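Local coordinates for 6-phosphogluconate dehydratase (Shewanella oneidensis, PDB 2GP4), which catalyses the dehydration of 6-phosphogluconate to 2-keto-3-deoxy-6-phosphogluconate, the dehydratase step of the Entner-Doudoroff pathway, and is seen here as the apoenzyme without its iron-sulfur cluster, at residues A[282-287]-A[292-297]; A[192-197]-A[286-291]; A[438-443]-A[449-454]. One frame throughout, in Å; residues are numbered along the deposited sequence.

Contacts 1 and 2 form one patch of the largely helical N-terminal domain, their centres about 5 Å apart. They share Cys-286 and Arg-287 at the end of helix 272-287: contact 1 follows the loop back towards that helix, and contact 2 sets the start of the same loop against the head of strand 193-195, an outermost strand of a three-stranded sheet. Contact 3 comes later in the chain, in the mainly beta C-terminal domain, where it pairs strands 440-445 and 448-453. Its centre is about 40 Å from that of contact 1 and 37 Å from that of contact 2, across the centre of the chain, so the contacts sample both domains of the dehydratase.

Contact 1 (A[282-287]-A[292-297]); sequences AKQVCR and GTQYSP
Arg-287, in the last turn of helix 272-287, reaches over to the side chain of Gln-294 in the loop that returns past the helix end. Followed outward, Gln-294 starts with CB 3.7 Å from Arg-287 O, so its root lies against the backbone of the helix end. Beyond CG the chain runs extended and carries the amide out to the guanidinium, CD lying 3.8 Å from Arg-287 NH2. At the tip OE1 takes a hydrogen bond from Arg-287 NH2 at 2.7 Å. The donor lies in the carbonyl plane, on a lone pair of OE1, but the N-H...O angle is a bent 142° and OE1 is tilted 23° from the guanidinium plane; guanidinium and amide planes stand 56° apart. The other amide atom, Gln-294 NE2, comes within 4.2 Å of Gln-284 NE2, a packing distance only. Arg-287 meets the amide because its chain bends at chi3, which turns the guanidinium towards the loop; Gln-284 OE1 lies over one face of that group. Were Gln-294 shortened to an alanine, Arg-287 NH2 would probably lose this acceptor and the guanidinium be freer to swing. Nearer the backbone, water 1 accepts from Gln-294 N at 2.9 Å and also lies close to the carbonyl oxygens of Arg-287 and Gly-292, between helix end and loop. Gly-292 adopts a positive phi at which a side chain would be jammed against the preceding carbonyl oxygen. The contact lies at the surface, where the chain leaves helix 272-287 and turns back towards helix 298-301, with Pro-297 at the N-cap position of the latter. Buried Gln-284 hydrogen-bonds through NE2 to Val-393 O and touches Leu-194 of strand 193-195. Tyr-295 OH bonds to His-190 O, tying the loop to the chain just before that strand.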
# COMPACT_ATOMS: atom_id res chain seq x y z
N ALA A 282 -7.16 6.85 23.69
CA ALA A 282 -6.47 7.75 24.62
C ALA A 282 -5.97 7.04 25.86
O ALA A 282 -4.81 7.18 26.24
CB ALA A 282 -7.37 8.93 25.01
N LYS A 283 -6.84 6.26 26.50
CA LYS A 283 -6.50 5.52 27.71
C LYS A 283 -5.42 4.46 27.44
O LYS A 283 -4.53 4.25 28.28
CB LYS A 283 -7.73 4.85 28.31
CG LYS A 283 -8.73 5.81 28.95
CD LYS A 283 -9.85 5.05 29.68
CE LYS A 283 -10.79 5.99 30.43
NZ LYS A 283 -11.58 6.89 29.53
N GLN A 284 -5.49 3.82 26.28
CA GLN A 284 -4.61 2.71 25.95
C GLN A 284 -3.15 3.14 25.76
O GLN A 284 -2.25 2.42 26.19
CB GLN A 284 -5.14 1.94 24.74
CG GLN A 284 -4.35 0.69 24.35
CD GLN A 284 -4.39 -0.42 25.40
OE1 GLN A 284 -5.07 -0.32 26.42
NE2 GLN A 284 -3.65 -1.49 25.14
N VAL A 285 -2.93 4.30 25.13
CA VAL A 285 -1.57 4.83 24.93
C VAL A 285 -0.88 5.10 26.26
O VAL A 285 0.32 4.85 26.39
CB VAL A 285 -1.53 6.15 24.11
CG1 VAL A 285 -0.16 6.31 23.45
CG2 VAL A 285 -2.59 6.17 23.06
N CYS A 286 -1.63 5.63 27.22
CA CYS A 286 -1.15 5.86 28.59
C CYS A 286 -0.68 4.55 29.25
O CYS A 286 0.32 4.54 29.97
CB CYS A 286 -2.23 6.54 29.44
SG CYS A 286 -1.95 6.52 31.23
N ARG A 287 -1.39 3.46 28.97
CA ARG A 287 -1.04 2.13 29.48
C ARG A 287 0.18 1.54 28.79
O ARG A 287 0.77 0.58 29.28
CB ARG A 287 -2.22 1.17 29.29
CG ARG A 287 -3.21 1.13 30.44
CD ARG A 287 -4.30 0.11 30.16
NE ARG A 287 -3.77 -1.22 29.87
CZ ARG A 287 -4.47 -2.22 29.32
NH1 ARG A 287 -5.75 -2.05 29.00
NH2 ARG A 287 -3.88 -3.39 29.10
N GLY A 292 6.04 1.22 32.59
CA GLY A 292 6.06 -0.20 32.91
C GLY A 292 4.73 -0.89 32.71
O GLY A 292 3.73 -0.25 32.37
N THR A 293 4.73 -2.20 32.96
CA THR A 293 3.61 -3.13 32.73
C THR A 293 3.48 -3.55 31.27
O THR A 293 3.58 -4.74 30.97
CB THR A 293 2.22 -2.69 33.34
OG1 THR A 293 1.74 -1.51 32.69
CG2 THR A 293 2.32 -2.48 34.85
N GLN A 294 3.27 -2.59 30.37
CA GLN A 294 2.99 -2.92 28.97
C GLN A 294 3.65 -1.94 27.97
O GLN A 294 3.00 -1.48 27.03
CB GLN A 294 1.48 -2.99 28.76
CG GLN A 294 1.02 -3.96 27.68
CD GLN A 294 -0.50 -4.08 27.59
OE1 GLN A 294 -1.22 -3.81 28.55
NE2 GLN A 294 -0.99 -4.50 26.43
N TYR A 295 4.93 -1.64 28.18
CA TYR A 295 5.68 -0.77 27.27
C TYR A 295 5.73 -1.32 25.84
O TYR A 295 6.35 -2.36 25.58
CB TYR A 295 7.10 -0.51 27.79
CG TYR A 295 7.98 0.36 26.90
CD1 TYR A 295 7.49 1.55 26.35
CD2 TYR A 295 9.30 -0.01 26.62
CE1 TYR A 295 8.29 2.35 25.54
CE2 TYR A 295 10.11 0.79 25.81
CZ TYR A 295 9.60 1.96 25.27
OH TYR A 295 10.40 2.75 24.47
N SER A 296 5.07 -0.60 24.93
CA SER A 296 4.94 -1.02 23.54
C SER A 296 5.28 0.13 22.57
O SER A 296 4.38 0.76 22.01
CB SER A 296 3.52 -1.53 23.28
OG SER A 296 3.20 -2.62 24.13
N PRO A 297 6.59 0.38 22.37
CA PRO A 297 7.01 1.45 21.47
C PRO A 297 6.69 1.12 20.00
O PRO A 297 6.83 -0.04 19.59
CB PRO A 297 8.53 1.53 21.70
CG PRO A 297 8.91 0.21 22.21
CD PRO A 297 7.74 -0.32 22.98
O HOH W 1 3.27 0.33 30.01

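Contact 2 (A[192-197]-A[286-291]); sequences PMLFVP and CRLTEL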
# COMPACT_ATOMS: atom_id res chain seq x y z
N PRO A 192 5.28 4.96 22.56
CA PRO A 192 4.09 4.22 22.18
C PRO A 192 3.12 5.14 21.44
O PRO A 192 3.00 6.32 21.79
CB PRO A 192 3.48 3.80 23.52
CG PRO A 192 3.96 4.83 24.48
CD PRO A 192 5.32 5.23 24.01
N MSE A 193 2.45 4.60 20.43
CA MSE A 193 1.50 5.37 19.65
C MSE A 193 0.37 4.50 19.13
O MSE A 193 0.54 3.29 18.94
CB MSE A 193 2.18 6.07 18.47
CG MSE A 193 3.17 7.15 18.87
SE MSE A 193 4.02 7.88 17.30
CE MSE A 193 5.53 8.79 18.12
N LEU A 194 -0.79 5.13 18.93
CA LEU A 194 -1.93 4.48 18.30
C LEU A 194 -2.47 5.37 17.20
O LEU A 194 -2.55 6.59 17.36
CB LEU A 194 -3.04 4.23 19.33
CG LEU A 194 -3.01 2.95 20.16
CD1 LEU A 194 -1.97 3.02 21.28
CD2 LEU A 194 -4.38 2.70 20.74
N PHE A 195 -2.85 4.74 16.09
CA PHE A 195 -3.61 5.41 15.05
C PHE A 195 -5.09 5.44 15.46
O PHE A 195 -5.62 4.45 15.97
CB PHE A 195 -3.44 4.71 13.71
CG PHE A 195 -2.15 5.06 12.99
CD1 PHE A 195 -0.96 4.43 13.32
CD2 PHE A 195 -2.15 6.03 11.99
CE1 PHE A 195 0.22 4.75 12.66
CE2 PHE A 195 -0.97 6.36 11.32
CZ PHE A 195 0.22 5.72 11.65
N VAL A 196 -5.72 6.59 15.27
CA VAL A 196 -7.12 6.79 15.63
C VAL A 196 -7.93 7.12 14.37
O VAL A 196 -7.92 8.26 13.90
CB VAL A 196 -7.28 7.90 16.70
CG1 VAL A 196 -8.72 7.99 17.17
CG2 VAL A 196 -6.36 7.66 17.88
N PRO A 197 -8.61 6.12 13.80
CA PRO A 197 -9.32 6.31 12.53
C PRO A 197 -10.64 7.06 12.70
O PRO A 197 -11.26 7.02 13.77
CB PRO A 197 -9.59 4.88 12.07
CG PRO A 197 -9.69 4.10 13.33
CD PRO A 197 -8.75 4.74 14.30
N CYS A 286 -1.63 5.63 27.22
CA CYS A 286 -1.15 5.86 28.59
C CYS A 286 -0.68 4.55 29.25
O CYS A 286 0.32 4.54 29.97
CB CYS A 286 -2.23 6.54 29.44
SG CYS A 286 -1.95 6.52 31.23
N ARG A 287 -1.39 3.46 28.97
CA ARG A 287 -1.04 2.13 29.48
C ARG A 287 0.18 1.54 28.79
O ARG A 287 0.77 0.58 29.28
CB ARG A 287 -2.22 1.17 29.29
CG ARG A 287 -3.21 1.13 30.44
CD ARG A 287 -4.30 0.11 30.16
NE ARG A 287 -3.77 -1.22 29.87
CZ ARG A 287 -4.47 -2.22 29.32
NH1 ARG A 287 -5.75 -2.05 29.00
NH2 ARG A 287 -3.88 -3.39 29.10
N LEU A 288 0.55 2.10 27.64
CA LEU A 288 1.64 1.56 26.81
C LEU A 288 2.94 2.33 26.99
O LEU A 288 3.95 2.03 26.35
CB LEU A 288 1.21 1.53 25.34
CG LEU A 288 0.63 0.24 24.76
CD1 LEU A 288 -0.38 -0.46 25.68
CD2 LEU A 288 0.02 0.52 23.40
N THR A 289 2.90 3.31 27.89
CA THR A 289 4.03 4.17 28.25
C THR A 289 5.22 3.37 28.81
O THR A 289 5.06 2.25 29.28
CB THR A 289 3.55 5.27 29.23
OG1 THR A 289 2.78 6.24 28.51
CG2 THR A 289 4.70 5.98 29.94
N GLU A 290 6.41 3.97 28.76
CA GLU A 290 7.64 3.35 29.27
C GLU A 290 7.62 3.10 30.79
O GLU A 290 8.46 2.36 31.31
CB GLU A 290 8.87 4.19 28.88
CG GLU A 290 10.18 3.40 28.85
CD GLU A 290 11.42 4.27 28.99
OE1 GLU A 290 11.44 5.41 28.46
OE2 GLU A 290 12.40 3.81 29.63
N LEU A 291 6.65 3.71 31.48
CA LEU A 291 6.49 3.59 32.93
C LEU A 291 6.53 2.14 33.43
O LEU A 291 6.97 1.87 34.55
CB LEU A 291 5.21 4.30 33.40
CG LEU A 291 3.90 3.54 33.73
CD1 LEU A 291 2.98 4.39 34.60
CD2 LEU A 291 3.17 3.04 32.49
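Pro-192 lays the CB-CG side of its ring against Leu-288, in the loop that follows helix 272-287. Its CB meets Leu-288 CB at 3.7 Å, and its CG comes to 3.4 Å from Leu-288 O, so the ring rests on both the root of the leucine side chain and its peptide group. The same CG extends the overlap to the next residue, 3.8 Å from Thr-289 CA. Thr-289 turns its own side chain from the strand, and OG1 makes a weak hydrogen bond to Cys-286 O across the turn.

Two residues further on, within strand 193-195, Leu-194 meets the far end of Leu-288: methyl CD1 touches methyl CD2 of Leu-288 at 3.8 Å, the two side chains crossing at about a right angle. With CG anti to its carbonyl carbon (chi1 -86°), Leu-194 carries this methyl to the loop, while the side chain also rests on Gln-284 and Val-285 of the helix. Leu-288 is thus held at its root by the proline and at its tip by the leucine.

The contact fastens the end of helix 272-287 to strand 193-195, at the margin of its three-stranded sheet. Pro-192 and Leu-194 have their backbone bonds with Ala-168 and Leu-170 of the adjacent strand 167-171, and Leu-288 has its own with Ser-296. No hydrogen bond crosses between 192-197 and 286-291, so the join is mainly van der Waals, between largely buried apolar groups and with the proline ring against the Leu-288 carbonyl.

Contact 3 (A[438-443]-A[449-454]); sequences GGLKLL and RAVIKV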
# COMPACT_ATOMS: atom_id res chain seq x y z
N GLY A 438 -1.97 -14.12 -4.75
CA GLY A 438 -2.19 -12.67 -4.75
C GLY A 438 -1.99 -11.95 -6.07
O GLY A 438 -2.24 -10.74 -6.17
N GLY A 439 -1.53 -12.67 -7.09
CA GLY A 439 -1.36 -12.09 -8.43
C GLY A 439 -0.29 -11.01 -8.59
O GLY A 439 -0.27 -10.32 -9.61
N LEU A 440 0.58 -10.84 -7.59
CA LEU A 440 1.65 -9.85 -7.68
C LEU A 440 2.97 -10.52 -8.06
O LEU A 440 3.56 -11.23 -7.25
CB LEU A 440 1.83 -9.12 -6.35
CG LEU A 440 2.04 -7.60 -6.27
CD1 LEU A 440 2.72 -7.26 -4.95
CD2 LEU A 440 2.81 -7.01 -7.44
N LYS A 441 3.43 -10.30 -9.29
CA LYS A 441 4.66 -10.93 -9.78
C LYS A 441 5.78 -9.96 -10.11
O LYS A 441 5.55 -8.85 -10.62
CB LYS A 441 4.38 -11.83 -10.99
CG LYS A 441 3.48 -13.06 -10.73
CD LYS A 441 3.79 -13.77 -9.41
CE LYS A 441 5.09 -14.56 -9.47
NZ LYS A 441 5.42 -15.14 -8.15
N LEU A 442 7.01 -10.39 -9.83
CA LEU A 442 8.20 -9.65 -10.23
C LEU A 442 8.57 -9.97 -11.68
O LEU A 442 8.51 -11.12 -12.11
CB LEU A 442 9.36 -10.01 -9.29
CG LEU A 442 10.79 -9.55 -9.61
CD1 LEU A 442 10.95 -8.03 -9.56
CD2 LEU A 442 11.73 -10.23 -8.65
N LEU A 443 8.95 -8.94 -12.43
CA LEU A 443 9.48 -9.15 -13.77
C LEU A 443 10.95 -8.70 -13.82
O LEU A 443 11.28 -7.61 -13.35
CB LEU A 443 8.64 -8.42 -14.83
CG LEU A 443 7.15 -8.78 -14.92
CD1 LEU A 443 6.38 -7.75 -15.72
CD2 LEU A 443 6.90 -10.19 -15.49
N ARG A 449 13.85 -4.18 -13.59
CA ARG A 449 12.92 -4.82 -12.67
C ARG A 449 11.61 -4.04 -12.64
O ARG A 449 11.61 -2.81 -12.58
CB ARG A 449 13.52 -4.91 -11.27
CG ARG A 449 14.80 -5.76 -11.17
CD ARG A 449 15.54 -5.59 -9.83
NE ARG A 449 14.72 -6.00 -8.68
CZ ARG A 449 14.60 -7.26 -8.25
NH1 ARG A 449 15.25 -8.25 -8.86
NH2 ARG A 449 13.83 -7.53 -7.21
N ALA A 450 10.49 -4.77 -12.71
CA ALA A 450 9.17 -4.17 -12.58
C ALA A 450 8.22 -5.12 -11.84
O ALA A 450 8.59 -6.23 -11.50
CB ALA A 450 8.61 -3.82 -13.96
N VAL A 451 7.00 -4.67 -11.58
CA VAL A 451 5.97 -5.54 -11.04
C VAL A 451 4.76 -5.58 -11.97
O VAL A 451 4.58 -4.68 -12.80
CB VAL A 451 5.56 -5.17 -9.58
CG1 VAL A 451 6.74 -5.35 -8.62
CG2 VAL A 451 5.03 -3.75 -9.50
N ILE A 452 3.96 -6.63 -11.85
CA ILE A 452 2.75 -6.81 -12.64
C ILE A 452 1.66 -7.45 -11.78
O ILE A 452 1.94 -8.38 -11.01
CB ILE A 452 3.02 -7.65 -13.94
CG1 ILE A 452 1.76 -7.73 -14.82
CG2 ILE A 452 3.55 -9.05 -13.61
CD1 ILE A 452 2.03 -8.10 -16.28
N LYS A 453 0.43 -6.93 -11.91
CA LYS A 453 -0.75 -7.61 -11.38
C LYS A 453 -1.43 -8.43 -12.47
O LYS A 453 -1.89 -7.89 -13.48
CB LYS A 453 -1.75 -6.62 -10.77
CG LYS A 453 -1.41 -6.18 -9.35
CD LYS A 453 -1.25 -7.33 -8.35
CE LYS A 453 -2.56 -8.08 -8.11
NZ LYS A 453 -3.66 -7.19 -7.63
N VAL A 454 -1.48 -9.74 -12.24
CA VAL A 454 -2.04 -10.67 -13.22
C VAL A 454 -3.40 -11.20 -12.78
O VAL A 454 -4.00 -12.03 -13.47
CB VAL A 454 -1.07 -11.85 -13.53
CG1 VAL A 454 0.18 -11.33 -14.23
CG2 VAL A 454 -0.68 -12.61 -12.26
O HOH W 2 -5.19 -9.30 -6.62
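Lys-441 and Ile-452 face each other as a hydrogen-bonded antiparallel pair, with Lys-441 N to Ile-452 O at 3.0 Å and nearly straight (176°), and Ile-452 N returning to Lys-441 O. Leu-443 and Ala-450 form the next such pair, and Val-454 N reaches Gly-439 O at 3.0 Å beyond the regular strand. On the face of Lys-441 and Leu-443, Leu-443 CD1 packs on Ile-452 CG2 at 3.8 Å. On the other face Leu-440 CD2 lies 3.9 Å from Val-451 CB. There too, Leu-442 has CG anti to its backbone N (chi1 170°), which brings CD1 over one face of the Arg-449 guanidinium, offset toward its rim.

These two strands make a beta hairpin at the margin of the mixed sheet of the C-terminal domain, 440-445 being an outermost strand and 448-453 running antiparallel to 541-546 on its far side. At the open end of the hairpin Lys-453 bends at chi2, chi3 and chi4 and folds back over the glycines, its CE 3.3 Å from Gly-438 O. Its NZ gives a hydrogen bond to water 2 at 2.8 Å and another to Ser-536 OG. Gly-439 has a positive phi, and a CB there would crowd Lys-453 CE.

Farther out, Arg-449 NH2 forms salt bridges with Glu-615 and Asp-341, which are likely to hold the guanidinium beside Leu-442. Lys-441 NZ pairs with Asp-348, and helix 340-347 lies along the face of Leu-440 and Leu-442, where Trp-340 touches both Leu-442 and Val-451.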